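Local coordinates for uncharacterized protein (Parabacteroides merdae, PDB 4R7F), which is of unknown function but is built of three immunoglobulin-like beta-sandwich domains and is probably related to type 9 secretion system plug proteins, at residues A146-N151 with N372-Y377; T152-N157 with N215-A220; R190-V195 with N316-K321. All blocks are in the same frame, centred on the assembly; numbering follows the deposited sequence.

Overall arrangement
The three contacts differ in burial and in chemistry. Interaction 1 is buried and wholly apolar, joining strand 143-149 to strand 373-380, which belongs to a different sheet. Interaction 2 continues from its end: the loop 152-157 that follows strand 143-149 folds over the last part of strand 207-219, and the two contacts touch where N372 ND2 meets A220 O. It is partly buried, with I217 inside and I154 exposed. Interaction 3, about 19 Å from interaction 1 between centres, pairs two loops through a water, one leucine methyl on D192 and R190 CG on N316, beside an ion pair internal to 190-195. It meets interaction 2 where F218 packs against N193 and V195.

Interaction 1 (A146-N151 with N372-Y377); sequences ASVSGN and NEYSIY
V148 sets both of its methyls against one side of the Y374 ring, CG1 reaching Y374 CE1 at 3.6 Å and CG2 reaching Y374 CD1 at 3.7 Å. The valine crosses the tyrosine at about a right angle and meets the ring obliquely. With Y374 CG swung beside its own backbone N, anti to the carbonyl carbon (chi1 -62°), the CD1-CE1 bond lies against the valine fork. Two residues back from V148 and two on from Y374 the pattern repeats on a smaller scale: I376 CD1, the end of its branch, touches A146 CB at 3.9 Å. CA atoms 8.3 Å apart at V148 and Y374 suit side-chain packing between strands of two sheets, 143-149 and 373-380, as in the interior of an immunoglobulin-like beta-sandwich. V163 and F165 of strand 160-168 and V396 of strand 389-397 add to the same apolar layer, and the F218 ring meets that of Y374. The phenol OH is hydrogen-bonded to Q161 and Q187, so the tyrosine keeps its polar end satisfied while its ring carbons meet valine. The contact between the segments is thus one of shape and apolar burial, with no directional bond to fix its register.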
ATOM      1  N   ALA A 146     -13.689   0.520   2.930  1.00 31.12           N
ATOM      2  CA  ALA A 146     -13.216   0.199   4.277  1.00 29.64           C
ATOM      3  C   ALA A 146     -12.169   1.179   4.796  1.00 30.24           C
ATOM      4  O   ALA A 146     -11.564   1.906   4.036  1.00 33.54           O
ATOM      5  CB  ALA A 146     -12.675  -1.224   4.317  1.00 27.25           C
ATOM      6  N   SER A 147     -12.024   1.238   6.119  1.00 30.32           N
ATOM      7  CA  SER A 147     -10.926   1.970   6.728  1.00 36.21           C
ATOM      8  C   SER A 147     -10.461   1.263   8.006  1.00 27.72           C
ATOM      9  O   SER A 147     -11.207   0.495   8.577  1.00 27.04           O
ATOM     10  CB  SER A 147     -11.321   3.422   7.031  1.00 35.53           C
ATOM     11  OG  SER A 147     -12.285   3.499   8.069  1.00 32.64           O
ATOM     12  N   VAL A 148      -9.220   1.534   8.419  1.00 27.13           N
ATOM     13  CA  VAL A 148      -8.672   1.077   9.683  1.00 28.35           C
ATOM     14  C   VAL A 148      -8.171   2.304  10.404  1.00 28.04           C
ATOM     15  O   VAL A 148      -7.422   3.092   9.814  1.00 23.79           O
ATOM     16  CB  VAL A 148      -7.469   0.136   9.488  1.00 32.99           C
ATOM     17  CG1 VAL A 148      -7.136  -0.567  10.789  1.00 40.61           C
ATOM     18  CG2 VAL A 148      -7.798  -0.919   8.485  1.00 33.37           C
ATOM     19  N   SER A 149      -8.570   2.472  11.666  1.00 22.64           N
ATOM     20  CA  SER A 149      -8.089   3.576  12.446  1.00 23.75           C
ATOM     21  C   SER A 149      -7.661   3.152  13.841  1.00 27.39           C
ATOM     22  O   SER A 149      -8.299   2.329  14.457  1.00 27.25           O
ATOM     23  CB  SER A 149      -9.177   4.640  12.560  1.00 27.03           C
ATOM     24  OG  SER A 149      -8.777   5.648  13.484  1.00 33.36           O
ATOM     25  N   GLY A 150      -6.587   3.762  14.336  1.00 30.43           N
ATOM     26  CA  GLY A 150      -6.167   3.597  15.730  1.00 34.75           C
ATOM     27  C   GLY A 150      -7.015   4.437  16.666  1.00 32.59           C
ATOM     28  O   GLY A 150      -6.922   4.330  17.877  1.00 37.63           O
ATOM     29  N   ASN A 151      -7.868   5.269  16.104  1.00 31.72           N
ATOM     30  CA  ASN A 151      -8.851   5.951  16.893  1.00 33.28           C
ATOM     31  C   ASN A 151     -10.134   5.190  16.836  1.00 30.37           C
ATOM     32  O   ASN A 151     -10.822   5.204  15.817  1.00 43.32           O
ATOM     33  CB  ASN A 151      -9.065   7.374  16.372  1.00 41.13           C
ATOM     34  CG  ASN A 151     -10.004   8.164  17.242  1.00 40.19           C
ATOM     35  OD1 ASN A 151     -10.249   7.820  18.396  1.00 56.07           O
ATOM     36  ND2 ASN A 151     -10.534   9.218  16.698  1.00 40.38           N
ATOM     37  N   ASN A 372      -0.924  -3.050   9.805  1.00 28.68           N
ATOM     38  CA  ASN A 372      -1.521  -4.392   9.702  1.00 28.05           C
ATOM     39  C   ASN A 372      -2.416  -4.424   8.502  1.00 31.98           C
ATOM     40  O   ASN A 372      -2.773  -3.381   7.963  1.00 35.07           O
ATOM     41  CB  ASN A 372      -2.356  -4.710  10.942  1.00 28.80           C
ATOM     42  CG  ASN A 372      -1.505  -4.953  12.162  1.00 26.94           C
ATOM     43  OD1 ASN A 372      -0.573  -5.778  12.157  1.00 30.43           O
ATOM     44  ND2 ASN A 372      -1.793  -4.226  13.201  1.00 26.42           N
ATOM     45  N   GLU A 373      -2.781  -5.616   8.070  1.00 28.41           N
ATOM     46  CA  GLU A 373      -3.768  -5.742   7.007  1.00 31.31           C
ATOM     47  C   GLU A 373      -4.997  -6.478   7.519  1.00 28.92           C
ATOM     48  O   GLU A 373      -4.894  -7.277   8.433  1.00 29.91           O
ATOM     49  CB  GLU A 373      -3.187  -6.473   5.810  1.00 32.42           C
ATOM     50  CG  GLU A 373      -2.900  -7.944   6.036  1.00 36.82           C
ATOM     51  CD  GLU A 373      -2.058  -8.511   4.925  1.00 37.41           C
ATOM     52  OE1 GLU A 373      -0.877  -8.112   4.816  1.00 51.97           O
ATOM     53  OE2 GLU A 373      -2.577  -9.326   4.161  1.00 44.86           O
ATOM     54  N   TYR A 374      -6.145  -6.203   6.914  1.00 26.71           N
ATOM     55  CA  TYR A 374      -7.397  -6.816   7.299  1.00 30.63           C
ATOM     56  C   TYR A 374      -8.125  -7.206   6.050  1.00 29.24           C
ATOM     57  O   TYR A 374      -8.345  -6.371   5.197  1.00 24.11           O
ATOM     58  CB  TYR A 374      -8.261  -5.828   8.072  1.00 29.83           C
ATOM     59  CG  TYR A 374      -7.605  -5.396   9.332  1.00 27.08           C
ATOM     60  CD1 TYR A 374      -6.703  -4.351   9.344  1.00 28.25           C
ATOM     61  CD2 TYR A 374      -7.825  -6.067  10.508  1.00 24.94           C
ATOM     62  CE1 TYR A 374      -6.071  -3.959  10.520  1.00 24.73           C
ATOM     63  CE2 TYR A 374      -7.211  -5.662  11.690  1.00 24.17           C
ATOM     64  CZ  TYR A 374      -6.324  -4.629  11.698  1.00 21.64           C
ATOM     65  OH  TYR A 374      -5.658  -4.291  12.891  1.00 21.02           O
ATOM     66  N   SER A 375      -8.493  -8.469   5.950  1.00 26.82           N
ATOM     67  CA  SER A 375      -9.246  -8.947   4.800  1.00 30.04           C
ATOM     68  C   SER A 375     -10.712  -9.189   5.225  1.00 23.68           C
ATOM     69  O   SER A 375     -10.974  -9.853   6.220  1.00 23.83           O
ATOM     70  CB  SER A 375      -8.623 -10.221   4.249  1.00 28.72           C
ATOM     71  OG  SER A 375      -7.228 -10.113   3.995  1.00 31.35           O
ATOM     72  N   ILE A 376     -11.635  -8.628   4.461  1.00 22.73           N
ATOM     73  CA  ILE A 376     -13.070  -8.653   4.714  1.00 22.68           C
ATOM     74  C   ILE A 376     -13.690  -9.492   3.613  1.00 24.17           C
ATOM     75  O   ILE A 376     -13.563  -9.172   2.436  1.00 25.11           O
ATOM     76  CB  ILE A 376     -13.640  -7.249   4.661  1.00 23.84           C
ATOM     77  CG1 ILE A 376     -12.925  -6.384   5.701  1.00 26.13           C
ATOM     78  CG2 ILE A 376     -15.149  -7.246   4.918  1.00 25.80           C
ATOM     79  CD1 ILE A 376     -13.087  -4.916   5.436  1.00 28.98           C
ATOM     80  N   TYR A 377     -14.264 -10.617   4.013  1.00 24.41           N
ATOM     81  CA  TYR A 377     -14.878 -11.583   3.120  1.00 22.66           C
ATOM     82  C   TYR A 377     -16.372 -11.521   3.353  1.00 24.71           C
ATOM     83  O   TYR A 377     -16.827 -11.678   4.489  1.00 27.05           O
ATOM     84  CB  TYR A 377     -14.426 -13.010   3.480  1.00 28.54           C
ATOM     85  CG  TYR A 377     -12.991 -13.364   3.133  1.00 24.60           C
ATOM     86  CD1 TYR A 377     -11.927 -12.855   3.851  1.00 32.00           C
ATOM     87  CD2 TYR A 377     -12.717 -14.207   2.098  1.00 25.95           C
ATOM     88  CE1 TYR A 377     -10.608 -13.188   3.527  1.00 30.86           C
ATOM     89  CE2 TYR A 377     -11.432 -14.558   1.775  1.00 29.98           C
ATOM     90  CZ  TYR A 377     -10.378 -14.050   2.495  1.00 31.77           C
ATOM     91  OH  TYR A 377      -9.104 -14.419   2.142  1.00 29.44           O
TER

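Interaction 2 (T152-N157 with N215-A220); sequences TDIDTN and NLIFPA
I217 supplies the packed part of this contact, its CD1 methyl lying beneath the turn that begins at T152. That single methyl meets T152 CB at 4.1 Å, D153 CB at 4.2 Å and I154 CG2 at 4.0 Å, three consecutive residues curled about one point. I217 CG1 stands anti to the carbonyl carbon (chi1 -60°) and the chain runs on extended, which carries CD1 up to the loop. The ends of I154 and I217 meet tip to tip, and I154 CD1 closes on I217 CG2 at 4.0 Å. The outer side is looser: I154 is exposed, and the side chain of D153 lies near a glycerol probably left from crystallisation. The loop keeps its shape through its own polar bonds. T152 OG1 accepts from I154 N at 3.0 Å, an ST turn, and donates to D155 OD1 at 2.7 Å, approaching on the anti side and 33° out of the carboxylate plane. Q162 takes the N-H of D153, tying the turn to strand 160-168. This strand lies between 143-149 and 207-219 in their antiparallel sheet, so the loop leaving strand 143-149, outermost within this chain, reaches across it, with I217 packing also on H160 and Q162.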
ATOM      1  N   THR A 152     -10.445   4.530  17.943  1.00 31.76           N
ATOM      2  CA  THR A 152     -11.503   3.539  18.022  1.00 29.94           C
ATOM      3  C   THR A 152     -12.573   4.012  18.955  1.00 35.18           C
ATOM      4  O   THR A 152     -12.472   5.074  19.564  1.00 33.07           O
ATOM      5  CB  THR A 152     -10.975   2.186  18.544  1.00 33.75           C
ATOM      6  OG1 THR A 152     -10.877   2.212  19.975  1.00 33.50           O
ATOM      7  CG2 THR A 152      -9.624   1.877  17.926  1.00 32.26           C
ATOM      8  N   ASP A 153     -13.604   3.204  19.070  1.00 34.25           N
ATOM      9  CA  ASP A 153     -14.691   3.501  19.972  1.00 35.96           C
ATOM     10  C   ASP A 153     -14.353   3.306  21.429  1.00 39.37           C
ATOM     11  O   ASP A 153     -15.077   3.830  22.262  1.00 42.55           O
ATOM     12  CB  ASP A 153     -15.881   2.619  19.638  1.00 45.47           C
ATOM     13  CG  ASP A 153     -16.424   2.884  18.253  1.00 43.44           C
ATOM     14  OD1 ASP A 153     -16.243   4.030  17.748  1.00 54.06           O
ATOM     15  OD2 ASP A 153     -17.038   1.931  17.706  1.00 43.69           O
ATOM     16  N   ILE A 154     -13.281   2.568  21.745  1.00 36.41           N
ATOM     17  CA  ILE A 154     -12.933   2.299  23.143  1.00 36.44           C
ATOM     18  C   ILE A 154     -11.665   2.967  23.607  1.00 41.27           C
ATOM     19  O   ILE A 154     -11.363   2.950  24.803  1.00 40.95           O
ATOM     20  CB  ILE A 154     -12.810   0.783  23.445  1.00 36.64           C
ATOM     21  CG1 ILE A 154     -11.635   0.154  22.681  1.00 41.37           C
ATOM     22  CG2 ILE A 154     -14.129   0.097  23.105  1.00 36.33           C
ATOM     23  CD1 ILE A 154     -11.458  -1.327  22.952  1.00 40.84           C
ATOM     24  N   ASP A 155     -10.888   3.485  22.668  1.00 35.61           N
ATOM     25  CA  ASP A 155      -9.701   4.249  22.999  1.00 31.30           C
ATOM     26  C   ASP A 155      -9.261   5.131  21.814  1.00 33.49           C
ATOM     27  O   ASP A 155      -9.891   5.122  20.740  1.00 34.73           O
ATOM     28  CB  ASP A 155      -8.579   3.333  23.495  1.00 34.57           C
ATOM     29  CG  ASP A 155      -8.006   2.396  22.393  1.00 40.48           C
ATOM     30  OD1 ASP A 155      -8.468   2.452  21.225  1.00 32.27           O
ATOM     31  OD2 ASP A 155      -7.063   1.606  22.720  1.00 38.37           O
ATOM     32  N   THR A 156      -8.198   5.895  22.024  1.00 33.36           N
ATOM     33  CA  THR A 156      -7.732   6.868  21.049  1.00 40.18           C
ATOM     34  C   THR A 156      -6.223   6.757  20.873  1.00 37.68           C
ATOM     35  O   THR A 156      -5.462   7.227  21.688  1.00 36.28           O
ATOM     36  CB  THR A 156      -8.109   8.305  21.470  1.00 38.10           C
ATOM     37  OG1 THR A 156      -9.528   8.375  21.624  1.00 35.85           O
ATOM     38  CG2 THR A 156      -7.654   9.341  20.414  1.00 33.77           C
ATOM     39  N   ASN A 157      -5.815   6.126  19.780  1.00 41.68           N
ATOM     40  CA  ASN A 157      -4.414   5.968  19.449  1.00 38.49           C
ATOM     41  C   ASN A 157      -3.620   5.460  20.664  1.00 40.05           C
ATOM     42  O   ASN A 157      -2.673   6.102  21.130  1.00 40.78           O
ATOM     43  CB  ASN A 157      -3.866   7.286  18.898  1.00 41.65           C
ATOM     44  CG  ASN A 157      -4.611   7.755  17.654  1.00 41.10           C
ATOM     45  OD1 ASN A 157      -5.149   6.971  16.869  1.00 41.62           O
ATOM     46  ND2 ASN A 157      -4.693   9.034  17.509  1.00 38.94           N
ATOM     47  N   ASN A 215     -17.063  -5.531  17.849  1.00 27.90           N
ATOM     48  CA  ASN A 215     -16.285  -6.735  17.531  1.00 29.38           C
ATOM     49  C   ASN A 215     -15.212  -6.456  16.498  1.00 30.12           C
ATOM     50  O   ASN A 215     -14.384  -7.307  16.268  1.00 31.53           O
ATOM     51  CB  ASN A 215     -17.198  -7.830  16.966  1.00 32.50           C
ATOM     52  CG  ASN A 215     -18.426  -8.034  17.819  1.00 38.09           C
ATOM     53  OD1 ASN A 215     -18.317  -8.602  18.868  1.00 35.33           O
ATOM     54  ND2 ASN A 215     -19.591  -7.494  17.399  1.00 43.50           N
ATOM     55  N   LEU A 216     -15.276  -5.304  15.823  1.00 29.10           N
ATOM     56  CA  LEU A 216     -14.335  -5.001  14.772  1.00 29.35           C
ATOM     57  C   LEU A 216     -13.143  -4.220  15.281  1.00 27.34           C
ATOM     58  O   LEU A 216     -12.377  -3.665  14.489  1.00 31.49           O
ATOM     59  CB  LEU A 216     -15.015  -4.296  13.609  1.00 31.46           C
ATOM     60  CG  LEU A 216     -15.819  -5.234  12.728  1.00 34.50           C
ATOM     61  CD1 LEU A 216     -16.538  -4.451  11.664  1.00 35.31           C
ATOM     62  CD2 LEU A 216     -14.944  -6.299  12.102  1.00 42.22           C
ATOM     63  N   ILE A 217     -12.961  -4.238  16.598  1.00 28.29           N
ATOM     64  CA  ILE A 217     -11.819  -3.631  17.237  1.00 28.40           C
ATOM     65  C   ILE A 217     -10.824  -4.729  17.604  1.00 27.41           C
ATOM     66  O   ILE A 217     -11.123  -5.637  18.358  1.00 29.05           O
ATOM     67  CB  ILE A 217     -12.216  -2.849  18.494  1.00 30.34           C
ATOM     68  CG1 ILE A 217     -13.196  -1.738  18.126  1.00 30.03           C
ATOM     69  CG2 ILE A 217     -10.978  -2.226  19.112  1.00 34.60           C
ATOM     70  CD1 ILE A 217     -13.637  -0.882  19.299  1.00 32.61           C
ATOM     71  N   PHE A 218      -9.633  -4.627  17.050  1.00 25.28           N
ATOM     72  CA  PHE A 218      -8.605  -5.643  17.176  1.00 25.65           C
ATOM     73  C   PHE A 218      -7.481  -5.076  17.985  1.00 29.34           C
ATOM     74  O   PHE A 218      -7.232  -3.876  17.906  1.00 25.05           O
ATOM     75  CB  PHE A 218      -8.032  -5.924  15.814  1.00 23.54           C
ATOM     76  CG  PHE A 218      -8.913  -6.730  14.950  1.00 21.17           C
ATOM     77  CD1 PHE A 218      -9.877  -6.121  14.165  1.00 23.08           C
ATOM     78  CD2 PHE A 218      -8.730  -8.089  14.851  1.00 27.17           C
ATOM     79  CE1 PHE A 218     -10.690  -6.864  13.324  1.00 27.70           C
ATOM     80  CE2 PHE A 218      -9.555  -8.856  14.038  1.00 29.86           C
ATOM     81  CZ  PHE A 218     -10.540  -8.234  13.272  1.00 29.81           C
ATOM     82  N   PRO A 219      -6.748  -5.922  18.712  1.00 33.23           N
ATOM     83  CA  PRO A 219      -5.497  -5.349  19.270  1.00 34.11           C
ATOM     84  C   PRO A 219      -4.506  -5.044  18.155  1.00 32.61           C
ATOM     85  O   PRO A 219      -4.442  -5.774  17.155  1.00 25.72           O
ATOM     86  CB  PRO A 219      -4.976  -6.452  20.186  1.00 34.56           C
ATOM     87  CG  PRO A 219      -5.664  -7.695  19.703  1.00 37.65           C
ATOM     88  CD  PRO A 219      -7.006  -7.278  19.202  1.00 29.14           C
ATOM     89  N   ALA A 220      -3.758  -3.958  18.312  1.00 30.18           N
ATOM     90  CA  ALA A 220      -2.976  -3.425  17.216  1.00 25.76           C
ATOM     91  C   ALA A 220      -1.709  -4.192  16.942  1.00 27.11           C
ATOM     92  O   ALA A 220      -1.180  -4.163  15.813  1.00 24.69           O
ATOM     93  CB  ALA A 220      -2.680  -1.952  17.431  1.00 29.45           C
TER

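Interaction 3 (R190-V195 with N316-K321); sequences RRDNAV and NVLDEK
D192 presses its CB against L318 CD1 at 3.7 Å, the leucine methyl approaching the flank of the aspartate. From CB the chain turns to CG, which sits between the backbone N and the carbonyl carbon (chi1 68°) and, like OD2, also touches that methyl. Each carboxylate oxygen then finds R190: OD1 accepts from R190 NE at 2.9 Å and OD2 from R190 NH2 at 2.8 Å, both by syn lone pairs and both nearly straight. This side-on, two-bond salt bridge lies almost in the guanidinium plane, so the two flat groups hold each other's rotation. N193 ND2 lies above that plane on one face, offset toward its rim. The bridge spans the start of a type I beta turn, R191 to A194, in the loop that follows strand 181-187. D192 OD1 also accepts from a water that donates to N316 O at 2.8 Å, a polar link between the loops, while OD2 takes the N-H of G358. With an alanine here, CB would stay beside the leucine, but the R190 guanidinium would probably lose its counter-charge and turn more freely, and the water would lose one of its two acceptors. Nearer the backbone, R190 CG rests on N316 CG at 4.1 Å, and the guanidinium and amide planes stand 52° apart.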
ATOM      1  N   ARG A 190      -4.711 -14.297   9.905  1.00 26.51           N
ATOM      2  CA  ARG A 190      -4.785 -15.166  11.077  1.00 26.38           C
ATOM      3  C   ARG A 190      -6.226 -15.567  11.243  1.00 25.59           C
ATOM      4  O   ARG A 190      -7.134 -14.708  11.226  1.00 25.33           O
ATOM      5  CB  ARG A 190      -4.349 -14.434  12.335  1.00 20.29           C
ATOM      6  CG  ARG A 190      -2.846 -14.257  12.453  1.00 26.06           C
ATOM      7  CD  ARG A 190      -2.451 -13.266  13.555  1.00 22.32           C
ATOM      8  NE  ARG A 190      -3.055 -13.630  14.833  1.00 23.72           N
ATOM      9  CZ  ARG A 190      -3.055 -12.842  15.899  1.00 25.31           C
ATOM     10  NH1 ARG A 190      -2.512 -11.639  15.845  1.00 26.93           N
ATOM     11  NH2 ARG A 190      -3.601 -13.258  17.025  1.00 27.16           N
ATOM     12  N   ARG A 191      -6.445 -16.860  11.428  1.00 24.14           N
ATOM     13  CA  ARG A 191      -7.767 -17.346  11.782  1.00 24.13           C
ATOM     14  C   ARG A 191      -8.029 -17.315  13.241  1.00 24.47           C
ATOM     15  O   ARG A 191      -9.159 -17.238  13.641  1.00 26.85           O
ATOM     16  CB  ARG A 191      -7.978 -18.754  11.287  1.00 27.85           C
ATOM     17  CG  ARG A 191      -8.059 -18.794   9.767  1.00 31.23           C
ATOM     18  CD  ARG A 191      -8.891 -19.979   9.341  1.00 34.28           C
ATOM     19  NE  ARG A 191      -8.817 -20.224   7.911  1.00 38.95           N
ATOM     20  CZ  ARG A 191      -9.409 -21.256   7.307  1.00 39.25           C
ATOM     21  NH1 ARG A 191     -10.091 -22.157   8.022  1.00 35.55           N
ATOM     22  NH2 ARG A 191      -9.300 -21.400   5.989  1.00 40.79           N
ATOM     23  N   ASP A 192      -6.991 -17.378  14.057  1.00 23.90           N
ATOM     24  CA  ASP A 192      -7.193 -17.532  15.494  1.00 25.26           C
ATOM     25  C   ASP A 192      -7.975 -16.389  16.138  1.00 29.72           C
ATOM     26  O   ASP A 192      -8.741 -16.624  17.079  1.00 35.67           O
ATOM     27  CB  ASP A 192      -5.850 -17.724  16.188  1.00 28.98           C
ATOM     28  CG  ASP A 192      -4.976 -16.471  16.138  1.00 31.52           C
ATOM     29  OD1 ASP A 192      -4.375 -16.210  15.085  1.00 27.29           O
ATOM     30  OD2 ASP A 192      -4.871 -15.767  17.164  1.00 28.49           O
ATOM     31  N   ASN A 193      -7.774 -15.151  15.673  1.00 26.72           N
ATOM     32  CA  ASN A 193      -8.512 -14.008  16.243  1.00 25.52           C
ATOM     33  C   ASN A 193      -9.438 -13.331  15.225  1.00 27.57           C
ATOM     34  O   ASN A 193      -9.708 -12.121  15.312  1.00 30.17           O
ATOM     35  CB  ASN A 193      -7.558 -13.003  16.857  1.00 24.15           C
ATOM     36  CG  ASN A 193      -6.745 -12.259  15.810  1.00 23.18           C
ATOM     37  OD1 ASN A 193      -6.580 -12.732  14.694  1.00 28.64           O
ATOM     38  ND2 ASN A 193      -6.257 -11.075  16.162  1.00 25.36           N
ATOM     39  N   ALA A 194      -9.937 -14.125  14.277  1.00 28.66           N
ATOM     40  CA  ALA A 194     -10.834 -13.630  13.240  1.00 29.30           C
ATOM     41  C   ALA A 194     -12.205 -13.300  13.821  1.00 24.41           C
ATOM     42  O   ALA A 194     -12.570 -13.779  14.873  1.00 29.09           O
ATOM     43  CB  ALA A 194     -10.966 -14.638  12.126  1.00 35.40           C
ATOM     44  N   VAL A 195     -12.963 -12.470  13.117  1.00 27.56           N
ATOM     45  CA  VAL A 195     -14.238 -11.996  13.594  1.00 27.65           C
ATOM     46  C   VAL A 195     -15.328 -12.340  12.575  1.00 29.11           C
ATOM     47  O   VAL A 195     -15.105 -12.270  11.353  1.00 29.14           O
ATOM     48  CB  VAL A 195     -14.186 -10.457  13.783  1.00 33.52           C
ATOM     49  CG1 VAL A 195     -15.539  -9.914  14.186  1.00 35.13           C
ATOM     50  CG2 VAL A 195     -13.160 -10.081  14.825  1.00 35.00           C
ATOM     51  N   ASN A 316       0.279 -19.750  10.066  1.00 26.11           N
ATOM     52  CA  ASN A 316      -0.541 -19.128  11.108  1.00 30.13           C
ATOM     53  C   ASN A 316      -1.444 -20.107  11.913  1.00 27.60           C
ATOM     54  O   ASN A 316      -2.484 -19.738  12.408  1.00 27.73           O
ATOM     55  CB  ASN A 316      -1.327 -17.958  10.519  1.00 26.94           C
ATOM     56  CG  ASN A 316      -0.436 -16.759  10.224  1.00 30.63           C
ATOM     57  OD1 ASN A 316       0.496 -16.458  10.960  1.00 32.25           O
ATOM     58  ND2 ASN A 316      -0.702 -16.105   9.141  1.00 33.21           N
ATOM     59  N   VAL A 317      -0.985 -21.348  12.063  1.00 29.32           N
ATOM     60  CA  VAL A 317      -1.635 -22.341  12.910  1.00 25.58           C
ATOM     61  C   VAL A 317      -1.032 -22.332  14.318  1.00 25.61           C
ATOM     62  O   VAL A 317       0.180 -22.404  14.496  1.00 27.33           O
ATOM     63  CB  VAL A 317      -1.512 -23.739  12.243  1.00 28.93           C
ATOM     64  CG1 VAL A 317      -2.049 -24.885  13.112  1.00 25.42           C
ATOM     65  CG2 VAL A 317      -2.190 -23.711  10.876  1.00 25.20           C
ATOM     66  N   LEU A 318      -1.909 -22.233  15.310  1.00 27.91           N
ATOM     67  CA  LEU A 318      -1.542 -22.317  16.711  1.00 28.61           C
ATOM     68  C   LEU A 318      -1.905 -23.714  17.152  1.00 30.04           C
ATOM     69  O   LEU A 318      -3.072 -24.001  17.404  1.00 27.73           O
ATOM     70  CB  LEU A 318      -2.296 -21.276  17.556  1.00 25.37           C
ATOM     71  CG  LEU A 318      -2.128 -19.836  17.060  1.00 28.19           C
ATOM     72  CD1 LEU A 318      -2.865 -18.912  18.014  1.00 33.41           C
ATOM     73  CD2 LEU A 318      -0.659 -19.487  17.001  1.00 31.15           C
ATOM     74  N   ASP A 319      -0.881 -24.575  17.218  1.00 27.88           N
ATOM     75  CA  ASP A 319      -0.995 -25.941  17.678  1.00 24.64           C
ATOM     76  C   ASP A 319       0.376 -26.464  18.214  1.00 26.63           C
ATOM     77  O   ASP A 319       1.311 -25.704  18.435  1.00 27.20           O
ATOM     78  CB  ASP A 319      -1.529 -26.806  16.525  1.00 27.06           C
ATOM     79  CG  ASP A 319      -0.473 -27.076  15.411  1.00 34.91           C
ATOM     80  OD1 ASP A 319       0.664 -26.503  15.452  1.00 31.15           O
ATOM     81  OD2 ASP A 319      -0.802 -27.865  14.471  1.00 33.90           O
ATOM     82  N   GLU A 320       0.485 -27.767  18.400  1.00 25.62           N
ATOM     83  CA  GLU A 320       1.646 -28.382  19.032  1.00 26.24           C
ATOM     84  C   GLU A 320       2.894 -28.219  18.207  1.00 27.34           C
ATOM     85  O   GLU A 320       3.966 -28.358  18.734  1.00 26.00           O
ATOM     86  CB  GLU A 320       1.421 -29.892  19.227  1.00 31.38           C
ATOM     87  CG  GLU A 320       0.303 -30.212  20.216  1.00 61.49           C
ATOM     88  CD  GLU A 320      -1.106 -30.355  19.607  1.00 63.70           C
ATOM     89  OE1 GLU A 320      -1.314 -30.173  18.359  1.00 43.88           O
ATOM     90  OE2 GLU A 320      -2.011 -30.643  20.428  1.00 58.88           O
ATOM     91  N   LYS A 321       2.752 -27.991  16.911  1.00 26.09           N
ATOM     92  CA  LYS A 321       3.898 -27.743  16.087  1.00 36.67           C
ATOM     93  C   LYS A 321       4.475 -26.386  16.344  1.00 31.03           C
ATOM     94  O   LYS A 321       5.667 -26.250  16.237  1.00 30.85           O
ATOM     95  CB  LYS A 321       3.569 -27.811  14.602  1.00 37.71           C
ATOM     96  CG  LYS A 321       2.947 -29.105  14.109  1.00 38.09           C
ATOM     97  CD  LYS A 321       2.979 -29.035  12.570  1.00 57.99           C
ATOM     98  CE  LYS A 321       1.676 -29.433  11.893  1.00 69.24           C
ATOM     99  NZ  LYS A 321       0.545 -28.491  12.121  1.00 45.07           N
TER
HETATM  100  O   HOH W   1      -2.676 -17.281  13.674  1.00 39.17           O